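Local coordinates for cellulase (glycosyl hydrolase family 5) (PDB 3ZMR), which hydrolyses internal beta-1,4-glucosidic linkages in the backbone of xyloglucan with retention of anomeric configuration, releasing xyloglucan oligosaccharides, at residues G32-I38 against T50-Q56; T108-D112 against Y251-L255; L113-Q117 against I385-P390. All coordinates share one frame; numbering follows the deposited sequence.

Interaction 1: G32-I38 against T50-Q56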
ATOM      1  N   GLY A  32      43.249 -18.569   4.629  1.00 22.70           N
ATOM      2  CA  GLY A  32      43.780 -19.331   3.498  1.00 23.54           C
ATOM      3  C   GLY A  32      45.149 -18.935   2.969  1.00 24.97           C
ATOM      4  O   GLY A  32      45.784 -18.011   3.462  1.00 24.00           O
ATOM      5  N   PRO A  33      45.612 -19.637   1.931  1.00 26.95           N
ATOM      6  CA  PRO A  33      46.938 -19.384   1.344  1.00 19.77           C
ATOM      7  C   PRO A  33      46.939 -18.209   0.385  1.00 19.30           C
ATOM      8  O   PRO A  33      45.996 -17.410   0.389  1.00 22.59           O
ATOM      9  CB  PRO A  33      47.246 -20.702   0.631  1.00 31.32           C
ATOM     10  CG  PRO A  33      45.905 -21.225   0.242  1.00 28.68           C
ATOM     11  CD  PRO A  33      44.951 -20.806   1.323  1.00 25.99           C
ATOM     12  N   ALA A  34      47.994 -18.119  -0.424  1.00 30.85           N
ATOM     13  CA  ALA A  34      48.192 -17.010  -1.366  1.00 29.93           C
ATOM     14  C   ALA A  34      47.024 -16.833  -2.323  1.00 22.69           C
ATOM     15  O   ALA A  34      46.727 -15.699  -2.761  1.00 30.90           O
ATOM     16  CB  ALA A  34      49.485 -17.204  -2.153  1.00 31.06           C
ATOM     17  N   GLU A  35      46.375 -17.953  -2.643  1.00 25.55           N
ATOM     18  CA  GLU A  35      45.211 -17.951  -3.517  1.00 23.50           C
ATOM     19  C   GLU A  35      44.188 -19.012  -3.098  1.00 21.02           C
ATOM     20  O   GLU A  35      44.522 -20.178  -2.881  1.00 25.75           O
ATOM     21  CB  GLU A  35      45.641 -18.202  -4.963  1.00 26.63           C
ATOM     22  CG  GLU A  35      44.527 -18.080  -5.987  1.00 30.26           C
ATOM     23  CD  GLU A  35      45.045 -18.298  -7.391  1.00 65.55           C
ATOM     24  OE1 GLU A  35      46.267 -18.525  -7.551  1.00 93.66           O
ATOM     25  OE2 GLU A  35      44.229 -18.262  -8.329  1.00 45.51           O
ATOM     26  N   TRP A  36      42.940 -18.594  -2.981  1.00 16.15           N
ATOM     27  CA  TRP A  36      41.833 -19.522  -2.783  1.00 21.21           C
ATOM     28  C   TRP A  36      40.602 -19.022  -3.510  1.00 15.99           C
ATOM     29  O   TRP A  36      40.566 -17.895  -4.022  1.00 16.65           O
ATOM     30  CB  TRP A  36      41.570 -19.778  -1.298  1.00 17.99           C
ATOM     31  CG  TRP A  36      41.512 -18.512  -0.429  1.00 18.99           C
ATOM     32  CD1 TRP A  36      42.517 -18.042   0.376  1.00 20.51           C
ATOM     33  CD2 TRP A  36      40.423 -17.586  -0.264  1.00 16.80           C
ATOM     34  NE1 TRP A  36      42.141 -16.912   1.019  1.00 19.09           N
ATOM     35  CE2 TRP A  36      40.863 -16.600   0.662  1.00 15.89           C
ATOM     36  CE3 TRP A  36      39.126 -17.489  -0.790  1.00 17.63           C
ATOM     37  CZ2 TRP A  36      40.057 -15.532   1.059  1.00 18.69           C
ATOM     38  CZ3 TRP A  36      38.333 -16.406  -0.407  1.00 22.62           C
ATOM     39  CH2 TRP A  36      38.802 -15.448   0.517  1.00 24.06           C
ATOM     40  N   HIS A  37      39.599 -19.880  -3.573  1.00 17.36           N
ATOM     41  CA  HIS A  37      38.400 -19.640  -4.362  1.00 16.65           C
ATOM     42  C   HIS A  37      37.145 -20.049  -3.591  1.00 17.86           C
ATOM     43  O   HIS A  37      37.180 -20.939  -2.753  1.00 20.47           O
ATOM     44  CB  HIS A  37      38.449 -20.439  -5.655  1.00 17.94           C
ATOM     45  CG  HIS A  37      39.618 -20.107  -6.532  1.00 25.09           C
ATOM     46  ND1 HIS A  37      39.532 -19.201  -7.563  1.00 24.20           N
ATOM     47  CD2 HIS A  37      40.892 -20.579  -6.548  1.00 26.95           C
ATOM     48  CE1 HIS A  37      40.704 -19.130  -8.179  1.00 26.94           C
ATOM     49  NE2 HIS A  37      41.543 -19.954  -7.579  1.00 29.23           N
ATOM     50  N   ILE A  38      36.058 -19.347  -3.871  1.00 14.60           N
ATOM     51  CA  ILE A  38      34.731 -19.660  -3.328  1.00 15.75           C
ATOM     52  C   ILE A  38      33.641 -19.702  -4.413  1.00 17.79           C
ATOM     53  O   ILE A  38      33.560 -18.839  -5.257  1.00 19.13           O
ATOM     54  CB  ILE A  38      34.316 -18.618  -2.272  1.00 16.53           C
ATOM     55  CG1 ILE A  38      35.291 -18.664  -1.093  1.00 17.50           C
ATOM     56  CG2 ILE A  38      32.883 -18.892  -1.776  1.00 23.44           C
ATOM     57  CD1 ILE A  38      34.998 -17.620  -0.020  1.00 19.67           C
ATOM     58  N   THR A  50      34.814 -14.308  -4.899  1.00 17.06           N
ATOM     59  CA  THR A  50      34.999 -15.510  -5.738  1.00 16.71           C
ATOM     60  C   THR A  50      36.440 -16.009  -5.632  1.00 17.82           C
ATOM     61  O   THR A  50      36.704 -17.204  -5.670  1.00 21.00           O
ATOM     62  CB  THR A  50      34.688 -15.243  -7.224  1.00 26.87           C
ATOM     63  OG1 THR A  50      35.547 -14.218  -7.740  1.00 28.02           O
ATOM     64  CG2 THR A  50      33.266 -14.830  -7.413  1.00 35.69           C
ATOM     65  N   ILE A  51      37.370 -15.072  -5.597  1.00 19.66           N
ATOM     66  CA  ILE A  51      38.784 -15.366  -5.444  1.00 18.59           C
ATOM     67  C   ILE A  51      39.313 -14.521  -4.281  1.00 17.44           C
ATOM     68  O   ILE A  51      38.857 -13.384  -4.041  1.00 16.08           O
ATOM     69  CB  ILE A  51      39.569 -15.117  -6.742  1.00 24.31           C
ATOM     70  CG1 ILE A  51      41.034 -15.578  -6.600  1.00 31.85           C
ATOM     71  CG2 ILE A  51      39.493 -13.660  -7.142  1.00 25.50           C
ATOM     72  CD1 ILE A  51      41.728 -15.775  -7.936  1.00 33.84           C
ATOM     73  N   GLY A  52      40.232 -15.106  -3.530  1.00 17.93           N
ATOM     74  CA  GLY A  52      40.772 -14.501  -2.325  1.00 17.78           C
ATOM     75  C   GLY A  52      42.219 -14.855  -2.054  1.00 17.57           C
ATOM     76  O   GLY A  52      42.798 -15.725  -2.708  1.00 18.28           O
ATOM     77  N   GLU A  53      42.782 -14.131  -1.093  1.00 17.30           N
ATOM     78  CA  GLU A  53      44.146 -14.287  -0.610  1.00 17.71           C
ATOM     79  C   GLU A  53      44.159 -14.115   0.900  1.00 17.41           C
ATOM     80  O   GLU A  53      43.500 -13.219   1.461  1.00 21.52           O
ATOM     81  CB  GLU A  53      45.100 -13.231  -1.190  1.00 29.45           C
ATOM     82  CG  GLU A  53      44.810 -12.773  -2.594  1.00 56.70           C
ATOM     83  CD  GLU A  53      45.580 -11.522  -2.919  1.00127.18           C
ATOM     84  OE1 GLU A  53      46.773 -11.446  -2.553  1.00 48.35           O
ATOM     85  OE2 GLU A  53      44.981 -10.618  -3.526  1.00 45.42           O
ATOM     86  N   GLY A  54      44.951 -14.943   1.547  1.00 17.82           N
ATOM     87  CA  GLY A  54      45.231 -14.795   2.962  1.00 19.54           C
ATOM     88  C   GLY A  54      43.997 -14.931   3.822  1.00 18.33           C
ATOM     89  O   GLY A  54      43.101 -15.724   3.533  1.00 17.39           O
ATOM     90  N   LYS A  55      43.993 -14.122   4.874  1.00 15.91           N
ATOM     91  CA  LYS A  55      43.018 -14.204   5.941  1.00 15.80           C
ATOM     92  C   LYS A  55      42.024 -13.051   5.765  1.00 15.16           C
ATOM     93  O   LYS A  55      42.332 -11.887   6.035  1.00 21.44           O
ATOM     94  CB  LYS A  55      43.714 -14.144   7.292  1.00 15.48           C
ATOM     95  CG  LYS A  55      42.847 -14.465   8.484  1.00 17.65           C
ATOM     96  CD  LYS A  55      43.723 -14.556   9.735  1.00 25.63           C
ATOM     97  CE  LYS A  55      42.920 -14.969  10.947  1.00 35.60           C
ATOM     98  NZ  LYS A  55      43.844 -15.213  12.087  1.00 48.88           N
ATOM     99  N   GLN A  56      40.835 -13.410   5.292  1.00 12.72           N
ATOM    100  CA  GLN A  56      39.840 -12.467   4.756  1.00 10.63           C
ATOM    101  C   GLN A  56      38.481 -12.583   5.396  1.00 10.61           C
ATOM    102  O   GLN A  56      37.971 -13.690   5.590  1.00 13.61           O
ATOM    103  CB  GLN A  56      39.663 -12.760   3.262  1.00 13.05           C
ATOM    104  CG  GLN A  56      38.733 -11.837   2.493  1.00 13.54           C
ATOM    105  CD  GLN A  56      39.275 -10.426   2.441  1.00 12.72           C
ATOM    106  OE1 GLN A  56      40.433 -10.220   2.099  1.00 14.30           O
ATOM    107  NE2 GLN A  56      38.446  -9.457   2.782  1.00 12.71           N
TER
HETATM  108  O   HOH W   1      37.224 -18.383  -8.654  1.00 25.62           O
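The indole of W36 lies flat on the backbone of G52, and this CH-pi contact is the tight part of the interaction. G52 CA stands 3.4 Å from the centroid of the W36 six-membered ring, 3° off the ring normal, and E53 N lies over the same face. The indole, placed as it is, leaves no room for a side chain at G52. With chi1 at 47°, CG of W36 stands between its own backbone N and carbonyl carbon, which swings the indole back across the neighbouring strand. Its NE1 then donates to G54 O at 2.9 Å; the same oxygen also takes G32 N, while G54 N answers P33 O at 2.9 Å. Q56 CB meets the ring edge at CZ2. Replacing the indole of W36 with an alanine is likely to leave the backbone of G52 without its cover and G54 O with one donor fewer of the two described. Antiparallel bonding continues in both directions between W36 and G52, then from I38 N to T50 O. On the solvent side the packing thins: I51 CD1 reaches H37 CE1 at 3.5 Å and brushes the extended side chain of E35, whose OE2 takes a weak bond from H37 NE2. A water joins H37 ND1 to T50 O. Strand 51-52 is an edge strand of its sheet in this BACON domain; strand 71-78 flanks 36-40 on its other side, H37 pairing with S78, and W36 reaches I30 and V58 of the second sheet, between the two layers.

Interaction 2: T108-D112 against Y251-L255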
ATOM      1  N   THR A 108     -13.700 -19.085   7.983  1.00 10.31           N
ATOM      2  CA  THR A 108     -15.121 -18.733   7.995  1.00 10.80           C
ATOM      3  C   THR A 108     -15.318 -17.384   7.319  1.00 10.45           C
ATOM      4  O   THR A 108     -14.731 -16.387   7.730  1.00 12.31           O
ATOM      5  CB  THR A 108     -15.704 -18.719   9.412  1.00 11.38           C
ATOM      6  OG1 THR A 108     -15.472 -19.990  10.017  1.00 12.15           O
ATOM      7  CG2 THR A 108     -17.200 -18.451   9.373  1.00 13.39           C
ATOM      8  N   GLY A 109     -16.127 -17.365   6.271  1.00  9.40           N
ATOM      9  CA  GLY A 109     -16.356 -16.118   5.522  1.00 11.30           C
ATOM     10  C   GLY A 109     -15.202 -15.657   4.655  1.00 12.56           C
ATOM     11  O   GLY A 109     -15.267 -14.577   4.079  1.00 11.17           O
ATOM     12  N   MET A 110     -14.184 -16.512   4.525  1.00 10.28           N
ATOM     13  CA  MET A 110     -12.965 -16.218   3.780  1.00  8.29           C
ATOM     14  C   MET A 110     -12.942 -17.136   2.559  1.00  9.02           C
ATOM     15  O   MET A 110     -12.480 -18.276   2.629  1.00 12.35           O
ATOM     16  CB  MET A 110     -11.694 -16.373   4.632  1.00  9.32           C
ATOM     17  CG  MET A 110     -11.788 -15.779   6.024  1.00  9.39           C
ATOM     18  SD  MET A 110     -12.300 -14.064   6.144  1.00 10.60           S
ATOM     19  CE  MET A 110     -10.798 -13.218   5.705  1.00 10.11           C
ATOM     20  N   ARG A 111     -13.486 -16.648   1.446  1.00  8.90           N
ATOM     21  CA  ARG A 111     -13.587 -17.434   0.212  1.00  9.60           C
ATOM     22  C   ARG A 111     -12.214 -17.829  -0.306  1.00 10.00           C
ATOM     23  O   ARG A 111     -11.227 -17.111  -0.133  1.00 10.80           O
ATOM     24  CB  ARG A 111     -14.330 -16.653  -0.851  1.00 14.20           C
ATOM     25  CG  ARG A 111     -15.802 -16.418  -0.491  1.00 11.68           C
ATOM     26  CD  ARG A 111     -16.414 -15.383  -1.420  1.00 12.45           C
ATOM     27  NE  ARG A 111     -15.966 -14.050  -1.038  1.00 10.69           N
ATOM     28  CZ  ARG A 111     -16.291 -12.935  -1.671  1.00 12.72           C
ATOM     29  NH1 ARG A 111     -17.020 -12.964  -2.796  1.00 15.15           N
ATOM     30  NH2 ARG A 111     -15.881 -11.784  -1.165  1.00 12.54           N
ATOM     31  N   ASP A 112     -12.164 -18.972  -0.989  1.00 13.58           N
ATOM     32  CA  ASP A 112     -10.931 -19.438  -1.596  1.00 12.66           C
ATOM     33  C   ASP A 112     -10.713 -18.718  -2.934  1.00 12.22           C
ATOM     34  O   ASP A 112     -10.877 -19.292  -4.039  1.00 16.61           O
ATOM     35  CB  ASP A 112     -10.969 -20.952  -1.808  1.00 15.68           C
ATOM     36  CG  ASP A 112      -9.624 -21.515  -2.185  1.00 23.19           C
ATOM     37  OD1 ASP A 112      -8.597 -20.842  -2.038  1.00 24.07           O
ATOM     38  OD2 ASP A 112      -9.594 -22.679  -2.594  1.00 34.04           O
ATOM     39  N   TYR A 251     -14.267 -10.300  11.275  1.00 10.97           N
ATOM     40  CA  TYR A 251     -14.983  -9.885  10.062  1.00 10.68           C
ATOM     41  C   TYR A 251     -14.571 -10.720   8.855  1.00 10.76           C
ATOM     42  O   TYR A 251     -13.427 -11.188   8.765  1.00  9.89           O
ATOM     43  CB  TYR A 251     -14.800  -8.377   9.779  1.00  9.72           C
ATOM     44  CG  TYR A 251     -15.580  -7.505  10.767  1.00 10.72           C
ATOM     45  CD1 TYR A 251     -15.077  -7.205  12.017  1.00 11.28           C
ATOM     46  CD2 TYR A 251     -16.864  -7.100  10.476  1.00 13.88           C
ATOM     47  CE1 TYR A 251     -15.817  -6.460  12.935  1.00 13.05           C
ATOM     48  CE2 TYR A 251     -17.607  -6.350  11.349  1.00 16.61           C
ATOM     49  CZ  TYR A 251     -17.095  -6.036  12.586  1.00 15.67           C
ATOM     50  OH  TYR A 251     -17.906  -5.290  13.435  1.00 13.90           O
ATOM     51  N   ASP A 252     -15.516 -10.909   7.946  1.00 10.51           N
ATOM     52  CA  ASP A 252     -15.291 -11.737   6.784  1.00  9.95           C
ATOM     53  C   ASP A 252     -14.434 -11.026   5.710  1.00  9.04           C
ATOM     54  O   ASP A 252     -13.882  -9.929   5.947  1.00  9.56           O
ATOM     55  CB  ASP A 252     -16.613 -12.340   6.299  1.00 13.56           C
ATOM     56  CG  ASP A 252     -17.511 -11.403   5.556  1.00 18.75           C
ATOM     57  OD1 ASP A 252     -17.094 -10.355   5.040  1.00 13.75           O
ATOM     58  OD2 ASP A 252     -18.691 -11.802   5.412  1.00 24.91           O
ATOM     59  N   ASP A 253     -14.297 -11.660   4.550  1.00  7.69           N
ATOM     60  CA  ASP A 253     -13.316 -11.227   3.550  1.00  8.86           C
ATOM     61  C   ASP A 253     -13.701  -9.954   2.774  1.00  8.86           C
ATOM     62  O   ASP A 253     -12.955  -9.453   1.953  1.00  8.84           O
ATOM     63  CB  ASP A 253     -12.927 -12.357   2.590  1.00  9.03           C
ATOM     64  CG  ASP A 253     -14.051 -12.796   1.663  1.00  9.87           C
ATOM     65  OD1 ASP A 253     -15.117 -12.130   1.603  1.00 11.02           O
ATOM     66  OD2 ASP A 253     -13.857 -13.816   0.951  1.00 10.84           O
ATOM     67  N   ARG A 254     -14.883  -9.428   3.066  1.00  8.62           N
ATOM     68  CA  ARG A 254     -15.292  -8.162   2.498  1.00  9.54           C
ATOM     69  C   ARG A 254     -14.568  -7.003   3.186  1.00  8.84           C
ATOM     70  O   ARG A 254     -14.605  -5.883   2.684  1.00  9.39           O
ATOM     71  CB  ARG A 254     -16.820  -8.003   2.534  1.00 11.31           C
ATOM     72  CG  ARG A 254     -17.601  -8.991   1.643  1.00 17.14           C
ATOM     73  CD  ARG A 254     -19.100  -9.017   2.017  1.00 39.08           C
ATOM     74  NE  ARG A 254     -19.225  -9.144   3.476  1.00 32.86           N
ATOM     75  CZ  ARG A 254     -20.220  -8.681   4.237  1.00 37.40           C
ATOM     76  NH1 ARG A 254     -21.254  -8.047   3.703  1.00 43.20           N
ATOM     77  NH2 ARG A 254     -20.176  -8.854   5.554  1.00 56.51           N
ATOM     78  N   LEU A 255     -13.944  -7.248   4.341  1.00  8.10           N
ATOM     79  CA  LEU A 255     -13.134  -6.244   5.038  1.00  7.83           C
ATOM     80  C   LEU A 255     -11.659  -6.470   4.764  1.00  7.36           C
ATOM     81  O   LEU A 255     -11.124  -7.558   5.050  1.00  9.31           O
ATOM     82  CB  LEU A 255     -13.364  -6.215   6.537  1.00  7.71           C
ATOM     83  CG  LEU A 255     -12.571  -5.204   7.375  1.00  7.67           C
ATOM     84  CD1 LEU A 255     -12.909  -3.761   6.984  1.00  9.84           C
ATOM     85  CD2 LEU A 255     -12.815  -5.392   8.850  1.00  9.35           C
TER
HETATM   86  O   HOH W   2     -11.226 -14.426   0.387  1.00 11.83           O
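R111 closes on the carboxylate of D253 with both its backbone and its side chain. From CB outward the arginine keeps to D253 OD2: CB lies 3.4 Å from D253 OD2, and CG and CD pass the same oxygen slightly farther off. A bend at chi3 (-76°) then turns the guanidinium so that its NE-NH2 side faces the acid. NE donates to D253 OD2 at 2.9 Å, nearly straight at 165°, using the syn lone pair, and NH2 completes a side-on salt bridge to D253 OD1 at 2.9 Å from above the carboxylate plane. The two flat groups are turned 47° against each other, so the grip is twisted rather than coplanar. D253 OD2 also takes R111 N, which comes in over the opposite face of the carboxylate from NH2, and a water that bridges to R111 O; three protein and water donors thus hold one oxygen. Beyond the acid, R111 NH2 bonds Y210 OH. The backbones are tied by D253 N to G109 O at 3.1 Å. G109 has no side chain, and a CB there would collide with D252 CB. M110, bent at chi2 and chi3, lays SD 3.5 Å from D253 N and CE against D253 CB. D252 looks inward to its own turn: its OD1 accepts both R254 NE and R254 N. The second bond makes an Asx turn, here overlapping a type I beta turn from D252 to L255. This turn leads from helix 227-248 into strand 255-258 of the TIM barrel, and the contact fastens it to the loop between strand 85-91 and helix 115-122.

Interaction 3: L113-Q117 against I385-P390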
ATOM      1  N   LEU A 113     -10.324 -17.447  -2.815  1.00 10.59           N
ATOM      2  CA  LEU A 113     -10.084 -16.546  -3.947  1.00 14.46           C
ATOM      3  C   LEU A 113      -8.746 -15.850  -3.755  1.00 10.37           C
ATOM      4  O   LEU A 113      -8.457 -15.372  -2.658  1.00 11.77           O
ATOM      5  CB  LEU A 113     -11.188 -15.485  -4.010  1.00 22.18           C
ATOM      6  CG  LEU A 113     -12.612 -15.962  -4.296  1.00 16.48           C
ATOM      7  CD1 LEU A 113     -13.583 -14.814  -4.137  1.00 21.37           C
ATOM      8  CD2 LEU A 113     -12.672 -16.570  -5.699  1.00 24.43           C
ATOM      9  N   THR A 114      -7.943 -15.779  -4.809  1.00  9.29           N
ATOM     10  CA  THR A 114      -6.744 -14.962  -4.773  1.00  8.95           C
ATOM     11  C   THR A 114      -7.159 -13.482  -4.684  1.00  8.88           C
ATOM     12  O   THR A 114      -8.283 -13.129  -5.022  1.00  9.37           O
ATOM     13  CB  THR A 114      -5.861 -15.138  -5.997  1.00 12.66           C
ATOM     14  OG1 THR A 114      -6.603 -14.677  -7.122  1.00  9.98           O
ATOM     15  CG2 THR A 114      -5.447 -16.592  -6.177  1.00 12.65           C
ATOM     16  N   SER A 115      -6.246 -12.637  -4.215  1.00 10.04           N
ATOM     17  CA  SER A 115      -6.502 -11.197  -4.245  1.00  8.64           C
ATOM     18  C   SER A 115      -6.851 -10.750  -5.667  1.00  8.97           C
ATOM     19  O   SER A 115      -7.706  -9.885  -5.863  1.00  9.18           O
ATOM     20  CB  SER A 115      -5.360 -10.418  -3.646  1.00 11.12           C
ATOM     21  OG  SER A 115      -5.304 -10.652  -2.256  1.00 11.91           O
ATOM     22  N   MET A 116      -6.166 -11.312  -6.667  1.00  9.81           N
ATOM     23  CA  MET A 116      -6.493 -10.954  -8.053  1.00 10.21           C
ATOM     24  C   MET A 116      -7.975 -11.243  -8.377  1.00 10.56           C
ATOM     25  O   MET A 116      -8.679 -10.441  -9.014  1.00 11.81           O
ATOM     26  CB  MET A 116      -5.546 -11.652  -9.042  1.00 10.30           C
ATOM     27  CG  MET A 116      -5.766 -11.220 -10.485  1.00 11.27           C
ATOM     28  SD  MET A 116      -5.462  -9.453 -10.811  1.00 12.42           S
ATOM     29  CE  MET A 116      -3.716  -9.468 -10.678  1.00 17.06           C
ATOM     30  N   GLN A 117      -8.444 -12.426  -7.988  1.00  9.80           N
ATOM     31  CA  GLN A 117      -9.843 -12.819  -8.236  1.00 10.65           C
ATOM     32  C   GLN A 117     -10.795 -11.913  -7.464  1.00 10.09           C
ATOM     33  O   GLN A 117     -11.823 -11.496  -7.965  1.00 12.06           O
ATOM     34  CB  GLN A 117     -10.065 -14.276  -7.833  1.00 15.10           C
ATOM     35  CG  GLN A 117      -9.436 -15.287  -8.783  1.00 12.77           C
ATOM     36  CD  GLN A 117      -9.593 -16.705  -8.292  1.00 16.11           C
ATOM     37  OE1 GLN A 117      -9.140 -17.024  -7.209  1.00 12.06           O
ATOM     38  NE2 GLN A 117     -10.283 -17.546  -9.071  1.00 22.54           N
ATOM     39  N   ILE A 385       0.132  -6.796 -12.424  1.00  8.89           N
ATOM     40  CA  ILE A 385      -1.031  -7.587 -12.813  1.00  9.18           C
ATOM     41  C   ILE A 385      -0.564  -8.940 -13.383  1.00  9.56           C
ATOM     42  O   ILE A 385      -1.098  -9.992 -13.047  1.00 10.46           O
ATOM     43  CB  ILE A 385      -1.930  -6.826 -13.818  1.00  9.84           C
ATOM     44  CG1 ILE A 385      -2.439  -5.506 -13.197  1.00 13.44           C
ATOM     45  CG2 ILE A 385      -3.079  -7.700 -14.327  1.00 13.83           C
ATOM     46  CD1 ILE A 385      -3.255  -5.698 -11.927  1.00 10.56           C
ATOM     47  N   ASN A 386       0.451  -8.887 -14.236  1.00  9.74           N
ATOM     48  CA  ASN A 386       0.983 -10.108 -14.877  1.00  8.79           C
ATOM     49  C   ASN A 386       1.756 -11.011 -13.911  1.00  9.50           C
ATOM     50  O   ASN A 386       1.906 -12.213 -14.160  1.00 11.23           O
ATOM     51  CB  ASN A 386       1.843  -9.761 -16.076  1.00 10.16           C
ATOM     52  CG  ASN A 386       1.033  -9.261 -17.261  1.00 11.99           C
ATOM     53  OD1 ASN A 386      -0.128  -9.644 -17.437  1.00 17.28           O
ATOM     54  ND2 ASN A 386       1.646  -8.402 -18.080  1.00 17.60           N
ATOM     55  N   ASN A 387       2.185 -10.447 -12.780  1.00 10.18           N
ATOM     56  CA  ASN A 387       2.726 -11.192 -11.655  1.00 10.34           C
ATOM     57  C   ASN A 387       1.676 -11.635 -10.648  1.00  7.78           C
ATOM     58  O   ASN A 387       2.021 -12.069  -9.533  1.00 11.22           O
ATOM     59  CB  ASN A 387       3.870 -10.416 -10.996  1.00 12.06           C
ATOM     60  CG  ASN A 387       5.211 -10.615 -11.695  1.00 17.31           C
ATOM     61  OD1 ASN A 387       5.503 -11.694 -12.187  1.00 22.90           O
ATOM     62  ND2 ASN A 387       6.058  -9.597 -11.658  1.00 23.29           N
ATOM     63  N   ASN A 388       0.391 -11.544 -11.035  1.00  8.70           N
ATOM     64  CA  ASN A 388      -0.723 -11.977 -10.180  1.00  7.98           C
ATOM     65  C   ASN A 388      -0.856 -11.147  -8.890  1.00  8.70           C
ATOM     66  O   ASN A 388      -1.386 -11.631  -7.895  1.00 10.82           O
ATOM     67  CB  ASN A 388      -0.628 -13.487  -9.858  1.00  8.99           C
ATOM     68  CG  ASN A 388      -1.947 -14.114  -9.474  1.00 10.13           C
ATOM     69  OD1 ASN A 388      -3.028 -13.711  -9.910  1.00 11.96           O
ATOM     70  ND2 ASN A 388      -1.858 -15.145  -8.633  1.00 12.63           N
ATOM     71  N   VAL A 389      -0.449  -9.876  -8.978  1.00  9.86           N
ATOM     72  CA  VAL A 389      -0.594  -8.927  -7.860  1.00  8.19           C
ATOM     73  C   VAL A 389      -1.576  -7.848  -8.295  1.00  7.34           C
ATOM     74  O   VAL A 389      -1.271  -7.042  -9.215  1.00  9.38           O
ATOM     75  CB  VAL A 389       0.746  -8.285  -7.490  1.00  8.85           C
ATOM     76  CG1 VAL A 389       0.551  -7.258  -6.376  1.00 10.40           C
ATOM     77  CG2 VAL A 389       1.748  -9.357  -7.068  1.00 11.60           C
ATOM     78  N   PRO A 390      -2.786  -7.845  -7.687  1.00  7.82           N
ATOM     79  CA  PRO A 390      -3.756  -6.821  -8.064  1.00  8.86           C
ATOM     80  C   PRO A 390      -3.369  -5.463  -7.527  1.00  8.37           C
ATOM     81  O   PRO A 390      -2.558  -5.350  -6.586  1.00  8.30           O
ATOM     82  CB  PRO A 390      -5.042  -7.338  -7.438  1.00  9.14           C
ATOM     83  CG  PRO A 390      -4.582  -8.043  -6.181  1.00  9.19           C
ATOM     84  CD  PRO A 390      -3.280  -8.691  -6.596  1.00  9.22           C
TER
HETATM   85  O   HOH W   3      -5.294 -15.118  -9.538  1.00 13.90           O
HETATM   86  O   HOH W   4      -3.479 -12.533  -6.217  1.00 11.61           O
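A capped helix start meets a Schellman-ended helix here: T114 and Q117 form the capping box that begins helix 115-122, and N388, with positive phi, closes helix 382-386 just before strand 391-396 of the barrel. M116 bridges the two. Its CG is anti to the backbone N (chi1 -175°), and bends at chi2 and chi3 curl the chain so that CE drops against the turn, 3.5 Å from P390 N and 3.6 Å from I385 O. The same methyl touches I385 CD1 at 4.0 Å, while SD runs alongside P390 CB. Nearer the backbone, M116 CB lies 3.4 Å from N388 OD1, the two side chains crossing at a slant. P390 meets the first turn of the helix as well, its CG 3.6 Å from S115 CB; the serine hydroxyl turns elsewhere, to H303 ND1. No direct hydrogen bond joins the two segments. Two waters do so instead. One links T114 OG1 to N388 OD1, so the cap hydroxyl that accepts from Q117 N is also tied to the opposite turn. The other takes the N-H of M116 and donates to N388 O at 2.8 Å, satisfying a backbone N-H of the helix's first turn. N329, in the loop before strand 331-337, touches both T114 and N388. The join therefore rests on dispersion between methionine, proline and isoleucine, with two waters carrying the polar links across.

How the interactions relate
Interaction 1 stands apart in the BACON domain, its centre about 47 Å from that of interaction 3 and 56 Å from that of interaction 2, and it relies on strand pairing with an indole buried between two sheets. Interactions 2 and 3 belong to the catalytic barrel and share one continuous run, 108-117, which meets first the turn before strand 255-258 and then the turn before strand 391-396; their centres are about 17 Å apart. Interaction 2 is charged, with exposed R111 paired to buried D253, whereas interaction 3 is apolar with bridging waters. All three are partly buried, and all lie away from the annotated substrate sites.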